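Local coordinates for protein lipoxygenase (Cyanothece sp., PDB 5EK8) that acts as a 9R-lipoxygenase, a non-haem iron enzyme that probably inserts molecular oxygen into polyunsaturated fatty acids, at residues K6-E11 / A211-P216; R376-N381 / L385-H390; L412-G417 / P422-M427. One frame throughout, in Å; residues are numbered along the deposited sequence.

Contact 1: K6-E11 / A211-P216; sequences KTIFDE and ANTLNP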
loop_
_atom_site.group_PDB
_atom_site.type_symbol
_atom_site.label_atom_id
_atom_site.label_comp_id
_atom_site.label_asym_id
_atom_site.label_seq_id
_atom_site.Cartn_x
_atom_site.Cartn_y
_atom_site.Cartn_z
ATOM N N LYS A 6 13.990 30.101 -4.510
ATOM C CA LYS A 6 13.875 28.750 -5.049
ATOM C C LYS A 6 12.531 28.104 -4.726
ATOM O O LYS A 6 11.968 27.390 -5.553
ATOM C CB LYS A 6 15.014 27.865 -4.533
ATOM C CG LYS A 6 16.400 28.250 -5.049
ATOM C CD LYS A 6 16.355 28.770 -6.487
ATOM C CE LYS A 6 16.030 27.683 -7.500
ATOM N NZ LYS A 6 15.704 28.282 -8.821
ATOM N N THR A 7 12.026 28.344 -3.521
ATOM C CA THR A 7 10.715 27.838 -3.136
ATOM C C THR A 7 9.653 28.362 -4.095
ATOM O O THR A 7 8.841 27.593 -4.628
ATOM C CB THR A 7 10.366 28.235 -1.690
ATOM O OG1 THR A 7 11.133 27.436 -0.785
ATOM C CG2 THR A 7 8.898 28.018 -1.406
ATOM N N ILE A 8 9.679 29.671 -4.330
ATOM C CA ILE A 8 8.719 30.288 -5.237
ATOM C C ILE A 8 8.790 29.667 -6.634
ATOM O O ILE A 8 7.775 29.180 -7.158
ATOM C CB ILE A 8 8.943 31.805 -5.339
ATOM C CG1 ILE A 8 8.629 32.475 -4.001
ATOM C CG2 ILE A 8 8.070 32.401 -6.424
ATOM C CD1 ILE A 8 8.673 33.982 -4.044
ATOM N N PHE A 9 9.990 29.657 -7.219
ATOM C CA PHE A 9 10.161 29.113 -8.567
ATOM C C PHE A 9 9.749 27.648 -8.635
ATOM O O PHE A 9 9.334 27.161 -9.683
ATOM C CB PHE A 9 11.607 29.264 -9.046
ATOM C CG PHE A 9 11.981 30.670 -9.425
ATOM C CD1 PHE A 9 11.318 31.324 -10.446
ATOM C CD2 PHE A 9 13.008 31.331 -8.771
ATOM C CE1 PHE A 9 11.658 32.619 -10.797
ATOM C CE2 PHE A 9 13.358 32.626 -9.118
ATOM C CZ PHE A 9 12.681 33.272 -10.133
ATOM N N ASP A 10 9.872 26.945 -7.514
ATOM C CA ASP A 10 9.536 25.527 -7.481
ATOM C C ASP A 10 8.029 25.332 -7.485
ATOM O O ASP A 10 7.513 24.471 -8.199
ATOM C CB ASP A 10 10.150 24.837 -6.257
ATOM C CG ASP A 10 11.631 24.523 -6.433
ATOM O OD1 ASP A 10 12.121 24.538 -7.587
ATOM O OD2 ASP A 10 12.295 24.243 -5.410
ATOM N N GLU A 11 7.329 26.121 -6.676
ATOM C CA GLU A 11 5.868 26.083 -6.664
ATOM C C GLU A 11 5.313 26.429 -8.042
ATOM O O GLU A 11 4.429 25.735 -8.575
ATOM C CB GLU A 11 5.308 27.045 -5.614
ATOM C CG GLU A 11 5.618 26.642 -4.186
ATOM C CD GLU A 11 5.002 25.304 -3.818
ATOM O OE1 GLU A 11 3.801 25.106 -4.114
ATOM O OE2 GLU A 11 5.723 24.449 -3.246
ATOM N N ALA A 211 2.788 32.783 -0.347
ATOM C CA ALA A 211 2.348 33.784 0.619
ATOM C C ALA A 211 3.167 33.717 1.906
ATOM O O ALA A 211 3.421 34.739 2.545
ATOM C CB ALA A 211 0.868 33.611 0.928
ATOM N N ASN A 212 3.577 32.508 2.279
ATOM C CA ASN A 212 4.296 32.286 3.527
ATOM C C ASN A 212 5.693 32.888 3.529
ATOM O O ASN A 212 6.208 33.281 4.575
ATOM C CB ASN A 212 4.379 30.790 3.822
ATOM C CG ASN A 212 5.271 30.482 5.000
ATOM O OD1 ASN A 212 4.917 30.760 6.143
ATOM N ND2 ASN A 212 6.440 29.912 4.728
ATOM N N THR A 213 6.310 32.957 2.358
ATOM C CA THR A 213 7.642 33.536 2.248
ATOM C C THR A 213 7.596 35.056 2.421
ATOM O O THR A 213 8.532 35.658 2.945
ATOM C CB THR A 213 8.287 33.194 0.899
ATOM O OG1 THR A 213 7.565 33.847 -0.152
ATOM C CG2 THR A 213 8.272 31.688 0.673
ATOM N N LEU A 214 6.497 35.667 1.984
ATOM C CA LEU A 214 6.316 37.112 2.108
ATOM C C LEU A 214 6.101 37.511 3.566
ATOM O O LEU A 214 6.463 38.612 3.987
ATOM C CB LEU A 214 5.135 37.584 1.254
ATOM C CG LEU A 214 5.120 37.145 -0.212
ATOM C CD1 LEU A 214 3.928 37.746 -0.943
ATOM C CD2 LEU A 214 6.421 37.519 -0.904
ATOM N N ASN A 215 5.501 36.601 4.326
ATOM C CA ASN A 215 5.248 36.796 5.748
ATOM C C ASN A 215 5.140 35.449 6.437
ATOM O O ASN A 215 4.186 34.706 6.205
ATOM C CB ASN A 215 3.974 37.608 5.978
ATOM C CG ASN A 215 3.621 37.731 7.452
ATOM O OD1 ASN A 215 4.494 37.672 8.319
ATOM N ND2 ASN A 215 2.335 37.897 7.741
ATOM N N PRO A 216 6.120 35.132 7.292
ATOM C CA PRO A 216 6.248 33.814 7.927
ATOM C C PRO A 216 5.055 33.425 8.799
ATOM O O PRO A 216 4.948 32.264 9.187
ATOM C CB PRO A 216 7.511 33.961 8.781
ATOM C CG PRO A 216 8.274 35.073 8.143
ATOM C CD PRO A 216 7.234 36.025 7.653
#

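Contact 2: R376-N381 / L385-H390; sequences RNLRKN and LMLTPH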
loop_
_atom_site.group_PDB
_atom_site.type_symbol
_atom_site.label_atom_id
_atom_site.label_comp_id
_atom_site.label_asym_id
_atom_site.label_seq_id
_atom_site.Cartn_x
_atom_site.Cartn_y
_atom_site.Cartn_z
ATOM N N ARG A 376 6.335 -12.030 -9.410
ATOM C CA ARG A 376 7.553 -12.767 -9.697
ATOM C C ARG A 376 7.266 -14.217 -10.053
ATOM O O ARG A 376 7.909 -14.770 -10.941
ATOM C CB ARG A 376 8.513 -12.717 -8.511
ATOM C CG ARG A 376 9.432 -11.516 -8.496
ATOM C CD ARG A 376 10.305 -11.522 -7.243
ATOM N NE ARG A 376 11.350 -12.536 -7.309
ATOM C CZ ARG A 376 12.609 -12.280 -7.648
ATOM N NH1 ARG A 376 12.979 -11.043 -7.941
ATOM N NH2 ARG A 376 13.500 -13.259 -7.686
ATOM N N ASN A 377 6.303 -14.836 -9.371
ATOM C CA ASN A 377 6.185 -16.294 -9.456
ATOM C C ASN A 377 4.834 -16.870 -9.895
ATOM O O ASN A 377 4.722 -18.077 -10.112
ATOM C CB ASN A 377 6.557 -16.903 -8.100
ATOM C CG ASN A 377 7.953 -16.510 -7.649
ATOM O OD1 ASN A 377 8.946 -17.069 -8.112
ATOM N ND2 ASN A 377 8.034 -15.548 -6.736
ATOM N N LEU A 378 3.813 -16.030 -10.029
ATOM C CA LEU A 378 2.479 -16.533 -10.358
ATOM C C LEU A 378 2.082 -16.243 -11.804
ATOM O O LEU A 378 1.742 -15.109 -12.144
ATOM C CB LEU A 378 1.440 -15.944 -9.402
ATOM C CG LEU A 378 1.627 -16.334 -7.935
ATOM C CD1 LEU A 378 0.500 -15.781 -7.073
ATOM C CD2 LEU A 378 1.730 -17.851 -7.796
ATOM N N ARG A 379 2.118 -17.275 -12.644
ATOM C CA ARG A 379 1.764 -17.142 -14.059
ATOM C C ARG A 379 0.706 -18.154 -14.503
ATOM O O ARG A 379 -0.442 -17.788 -14.757
ATOM C CB ARG A 379 3.012 -17.284 -14.931
ATOM C CG ARG A 379 3.696 -15.967 -15.215
ATOM C CD ARG A 379 5.139 -16.152 -15.628
ATOM N NE ARG A 379 5.989 -15.247 -14.869
ATOM C CZ ARG A 379 6.893 -15.640 -13.981
ATOM N NH1 ARG A 379 7.612 -14.738 -13.330
ATOM N NH2 ARG A 379 7.086 -16.930 -13.752
ATOM N N LYS A 380 1.096 -19.424 -14.604
ATOM C CA LYS A 380 0.171 -20.481 -15.014
ATOM C C LYS A 380 -0.857 -20.812 -13.934
ATOM O O LYS A 380 -1.965 -21.267 -14.234
ATOM C CB LYS A 380 0.938 -21.749 -15.391
ATOM C CG LYS A 380 1.665 -21.668 -16.720
ATOM C CD LYS A 380 1.943 -23.063 -17.265
ATOM C CE LYS A 380 2.631 -23.010 -18.620
ATOM N NZ LYS A 380 2.730 -24.359 -19.238
ATOM N N ASN A 381 -0.490 -20.577 -12.678
ATOM C CA ASN A 381 -1.362 -20.907 -11.556
ATOM C C ASN A 381 -2.513 -19.907 -11.391
ATOM O O ASN A 381 -2.288 -18.707 -11.234
ATOM C CB ASN A 381 -0.547 -20.991 -10.265
ATOM C CG ASN A 381 -1.261 -21.764 -9.176
ATOM O OD1 ASN A 381 -2.388 -21.437 -8.801
ATOM N ND2 ASN A 381 -0.613 -22.809 -8.671
ATOM N N LEU A 385 -4.648 -15.055 -11.165
ATOM C CA LEU A 385 -5.892 -14.401 -11.555
ATOM C C LEU A 385 -6.651 -13.860 -10.354
ATOM O O LEU A 385 -7.456 -12.935 -10.475
ATOM C CB LEU A 385 -6.780 -15.378 -12.332
ATOM C CG LEU A 385 -6.742 -15.321 -13.861
ATOM C CD1 LEU A 385 -5.321 -15.216 -14.383
ATOM C CD2 LEU A 385 -7.429 -16.542 -14.447
ATOM N N MET A 386 -6.383 -14.438 -9.192
ATOM C CA MET A 386 -7.071 -14.052 -7.975
ATOM C C MET A 386 -6.332 -12.951 -7.220
ATOM O O MET A 386 -6.961 -12.089 -6.601
ATOM C CB MET A 386 -7.257 -15.273 -7.085
ATOM C CG MET A 386 -7.639 -14.963 -5.658
ATOM S SD MET A 386 -7.905 -16.478 -4.734
ATOM C CE MET A 386 -8.297 -15.800 -3.134
ATOM N N LEU A 387 -5.001 -12.958 -7.301
ATOM C CA LEU A 387 -4.191 -12.052 -6.484
ATOM C C LEU A 387 -3.721 -10.781 -7.200
ATOM O O LEU A 387 -3.732 -9.701 -6.607
ATOM C CB LEU A 387 -2.975 -12.794 -5.932
ATOM C CG LEU A 387 -3.241 -13.689 -4.721
ATOM C CD1 LEU A 387 -1.952 -14.338 -4.240
ATOM C CD2 LEU A 387 -3.888 -12.881 -3.609
ATOM N N THR A 388 -3.312 -10.907 -8.460
ATOM C CA THR A 388 -2.764 -9.771 -9.207
ATOM C C THR A 388 -3.608 -8.475 -9.218
ATOM O O THR A 388 -3.045 -7.391 -9.048
ATOM C CB THR A 388 -2.474 -10.161 -10.674
ATOM O OG1 THR A 388 -3.501 -11.034 -11.153
ATOM C CG2 THR A 388 -1.140 -10.873 -10.778
ATOM N N PRO A 389 -4.947 -8.564 -9.413
ATOM C CA PRO A 389 -5.693 -7.295 -9.468
ATOM C C PRO A 389 -5.672 -6.497 -8.163
ATOM O O PRO A 389 -5.899 -5.289 -8.183
ATOM C CB PRO A 389 -7.123 -7.743 -9.790
ATOM C CG PRO A 389 -7.194 -9.149 -9.341
ATOM C CD PRO A 389 -5.840 -9.717 -9.626
ATOM N N HIS A 390 -5.398 -7.162 -7.048
ATOM C CA HIS A 390 -5.347 -6.487 -5.759
ATOM C C HIS A 390 -3.932 -6.026 -5.416
ATOM O O HIS A 390 -3.744 -5.125 -4.602
ATOM C CB HIS A 390 -5.878 -7.408 -4.661
ATOM C CG HIS A 390 -7.220 -7.992 -4.966
ATOM N ND1 HIS A 390 -8.369 -7.230 -5.028
ATOM C CD2 HIS A 390 -7.602 -9.263 -5.236
ATOM C CE1 HIS A 390 -9.395 -8.006 -5.319
ATOM N NE2 HIS A 390 -8.957 -9.246 -5.449
#

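Contact 3: L412-G417 / P422-M427; sequences LFVTNG and PGFLQM. With NA (sodium ion), chain C.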
loop_
_atom_site.group_PDB
_atom_site.type_symbol
_atom_site.label_atom_id
_atom_site.label_comp_id
_atom_site.label_asym_id
_atom_site.label_seq_id
_atom_site.Cartn_x
_atom_site.Cartn_y
_atom_site.Cartn_z
ATOM N N LEU A 412 5.655 14.257 3.834
ATOM C CA LEU A 412 4.656 14.790 4.758
ATOM C C LEU A 412 4.691 14.145 6.145
ATOM O O LEU A 412 4.643 14.846 7.148
ATOM C CB LEU A 412 3.250 14.633 4.182
ATOM C CG LEU A 412 2.213 15.510 4.893
ATOM C CD1 LEU A 412 2.203 16.928 4.312
ATOM C CD2 LEU A 412 0.832 14.888 4.811
ATOM N N PHE A 413 4.763 12.818 6.200
ATOM C CA PHE A 413 4.701 12.112 7.479
ATOM C C PHE A 413 5.927 12.406 8.346
ATOM O O PHE A 413 5.832 12.455 9.571
ATOM C CB PHE A 413 4.562 10.603 7.255
ATOM C CG PHE A 413 3.294 10.205 6.552
ATOM C CD1 PHE A 413 2.217 11.072 6.489
ATOM C CD2 PHE A 413 3.181 8.960 5.958
ATOM C CE1 PHE A 413 1.051 10.705 5.843
ATOM C CE2 PHE A 413 2.017 8.585 5.310
ATOM C CZ PHE A 413 0.951 9.459 5.252
ATOM N N VAL A 414 7.074 12.605 7.706
ATOM C CA VAL A 414 8.289 12.985 8.418
ATOM C C VAL A 414 8.237 14.446 8.857
ATOM O O VAL A 414 8.306 14.748 10.049
ATOM C CB VAL A 414 9.541 12.767 7.547
ATOM C CG1 VAL A 414 10.782 13.303 8.251
ATOM C CG2 VAL A 414 9.702 11.288 7.194
ATOM N N THR A 415 8.114 15.338 7.876
ATOM C CA THR A 415 8.070 16.784 8.096
ATOM C C THR A 415 7.023 17.205 9.124
ATOM O O THR A 415 7.339 17.879 10.102
ATOM C CB THR A 415 7.786 17.537 6.771
ATOM O OG1 THR A 415 8.927 17.448 5.909
ATOM C CG2 THR A 415 7.477 19.004 7.033
ATOM N N ASN A 416 5.778 16.803 8.890
ATOM C CA ASN A 416 4.659 17.206 9.735
ATOM C C ASN A 416 4.547 16.359 10.999
ATOM O O ASN A 416 3.930 16.778 11.977
ATOM C CB ASN A 416 3.342 17.134 8.949
ATOM C CG ASN A 416 3.160 18.297 7.983
ATOM O OD1 ASN A 416 4.051 19.119 7.792
ATOM N ND2 ASN A 416 1.998 18.354 7.361
ATOM N N GLY A 417 5.135 15.165 10.969
ATOM C CA GLY A 417 5.182 14.302 12.136
ATOM C C GLY A 417 6.192 14.797 13.157
ATOM O O GLY A 417 7.169 15.468 12.799
ATOM N N PRO A 422 14.591 9.011 11.030
ATOM C CA PRO A 422 14.909 7.752 11.720
ATOM C C PRO A 422 13.815 7.259 12.673
ATOM O O PRO A 422 13.615 6.050 12.770
ATOM C CB PRO A 422 16.183 8.097 12.498
ATOM C CG PRO A 422 16.848 9.120 11.658
ATOM C CD PRO A 422 15.736 9.946 11.066
ATOM N N GLY A 423 13.113 8.169 13.344
ATOM C CA GLY A 423 12.042 7.787 14.249
ATOM C C GLY A 423 10.875 7.137 13.528
ATOM O O GLY A 423 10.443 6.029 13.870
ATOM N N PHE A 424 10.362 7.842 12.527
ATOM C CA PHE A 424 9.263 7.350 11.705
ATOM C C PHE A 424 9.596 5.991 11.082
ATOM O O PHE A 424 8.804 5.023 11.140
ATOM C CB PHE A 424 8.935 8.373 10.611
ATOM C CG PHE A 424 7.970 7.864 9.587
ATOM C CD1 PHE A 424 6.606 7.933 9.813
ATOM C CD2 PHE A 424 8.427 7.291 8.411
ATOM C CE1 PHE A 424 5.718 7.449 8.883
ATOM C CE2 PHE A 424 7.547 6.804 7.484
ATOM C CZ PHE A 424 6.188 6.883 7.714
ATOM N N LEU A 425 10.781 5.934 10.481
ATOM C CA LEU A 425 11.296 4.699 9.910
ATOM C C LEU A 425 11.302 3.596 10.953
ATOM O O LEU A 425 10.876 2.477 10.684
ATOM C CB LEU A 425 12.706 4.896 9.361
ATOM C CG LEU A 425 13.260 3.674 8.632
ATOM C CD1 LEU A 425 12.409 3.373 7.404
ATOM C CD2 LEU A 425 14.733 3.887 8.266
ATOM N N GLN A 426 11.765 3.926 12.152
ATOM C CA GLN A 426 11.852 2.934 13.212
ATOM C C GLN A 426 10.475 2.389 13.577
ATOM O O GLN A 426 10.339 1.195 13.841
ATOM C CB GLN A 426 12.526 3.514 14.446
ATOM C CG GLN A 426 12.672 2.525 15.580
ATOM C CD GLN A 426 13.297 3.162 16.791
ATOM O OE1 GLN A 426 14.283 3.891 16.677
ATOM N NE2 GLN A 426 12.718 2.913 17.961
ATOM N N MET A 427 9.459 3.253 13.581
ATOM C CA MET A 427 8.091 2.780 13.794
ATOM C C MET A 427 7.761 1.731 12.745
ATOM O O MET A 427 7.265 0.624 13.055
ATOM C CB MET A 427 7.076 3.925 13.720
ATOM C CG MET A 427 7.185 4.961 14.826
ATOM S SD MET A 427 5.940 6.262 14.664
ATOM C CE MET A 427 4.440 5.343 15.001
HETATM NA NA NA C . 9.538 15.982 11.768
#

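Contact 1: K6-E11 / A211-P216
Ile8 and Thr213 meet because their torsions send slender ends toward each other between two helices. In Ile8, CG1 lies anti to the carbonyl carbon (chi1 -66°) and the chain then runs on extended, which carries CD1 out as the leading atom. In Thr213, chi1 of 67° sets OG1 between the backbone N and the carbonyl carbon, while CG2 takes the same place as Ile8 CG1, beside the N. The two side chains approach at a slant, Ile8 CD1 coming to 4.0 Å from Thr213 OG1. This is a van der Waals touch of a methyl on an oxygen whose polar business is done elsewhere, since Thr213 OG1 bonds to the carbonyl O of Ile210 in its own helix.

Thr7 likewise bonds its OG1 back to its own helix, to the carbonyl O of Thr3 one turn earlier. It turns its methyl across the gap, with Thr7 CG2 4.3 Å from Thr213 CG2. Thr213 thus offers its methyl to Thr7 and its already bonded hydroxyl oxygen to Ile8. No hydrogen bond joins the two segments, and the backbones stay well apart, Ile8 CA lying 8.2 Å from Thr213 CA. The buried area is modest, 103 Å² in all, as befits a contact at the surface.

The pairing joins the N-terminal helix 2-21 to the C-terminal end of helix 188-214. The same seam continues along the latter helix, where Thr7 and Glu11 touch Thr209, Glu11 also rests on Ala206, and Glu11 forms a salt bridge with Lys205. Although seven strands lie between them in sequence, consistent with the PLAT domain, helix 2-21 thus folds back to pack upon helix 188-214.

Contact 2: R376-N381 / L385-H390
Leu378 and Leu387 supply the apolar part of this contact, and they do it through one methyl each: Leu378 CD1 lies 4.0 Å from Leu387 CD1. Both leucines use the same conformation, with CG anti to the carbonyl carbon (chi1 -63° in Leu378) and CD1 continuing the extended chain, which lets the two branches reach across the bend and meet tip to tip at a slant. Asn381 and Leu385 also lose some surface to the opposite segment where the arms draw together, their CA atoms 7.9 Å apart, and the area buried by the whole contact comes to 118 Å².

Hydrogen bonding between the two segments is absent; the polar groups are spent on shaping each segment. Leu378 is where helix 337-377 leaves helical geometry, and the backbone N atoms of Arg379, Lys380 and Asn381 are all taken up by the carboxylate of Glu484. Asn381 then caps a backbone N at the start of helix 383-391 with its OD1, while its ND2 bonds to the carbonyl O of Glu481. Further along, Pro389 has no N-H to give and the helix is kinked there; His390 N instead bonds to Leu387 O at 3.1 Å.

Charge is handled at the margin, where Arg376 makes salt bridges to Asp491 and Asp63.

The chemistry is thus divided: the turn between helices 337-377 and 383-391 is held in shape by the carboxylate of Glu484, which gathers three successive backbone N-H groups, and by an asparagine cap, while a single methyl-to-methyl contact joins the two arms of the bend. Clustered N-H donors of this kind would probably favour the ionised form of Glu484.

Contact 3: L412-G417 / P422-M427
Phe424 reaches Phe413 and Val414 with its ring. From CB, the bond to CG runs anti to the backbone N (chi1 171°), aiming the ring at segment 412-417. On one flank CD2 passes Val414 CG2 at 4.4 Å. On the other, CE1 finds Phe413 CB at 3.7 Å. At the tip, CZ lies 4.1 Å from Phe413 CD2, meeting that ring at its edge and near its plane.

The side chain of Phe413 is about 4 Å from that of the iron ligand His359. With the ring of Phe424 cut back to an alanine here, Phe413 and Val414 would probably lose their shared partner, opening a gap next to the neighbour of His359. Val414 has a second role through its backbone: its O binds the sodium ion at 2.5 Å, Gly417 O does so at 2.6 Å, and Asp285 and Leu419 complete the site.

The contact thus sets the short helix 412-415 against helix 421-432, with both resting on helix 337-377: Phe413 touches Glu355 there and Phe424 touches Ala356, while Leu412 faces helix 608-623 on Asn613 and Ile617.

Contact 1 lies at the surface, contacts 2 and 3 are buried, and none forms a hydrogen bond between its two segments. What differs is the surrounding chemistry. In contact 1 two remote helices meet through threonines and an isoleucine; in contact 2 a bend is fixed by polar capping round a single leucine pair; in contact 3 aromatic packing lies beside a sodium site. Contacts 2 and 3 share helix 337-377, which ends in the former and backs the latter, yet their centres lie 33 Å apart on opposite sides of the chain's centre. Contact 1 shares contact 3's side, and only contact 3 approaches the iron.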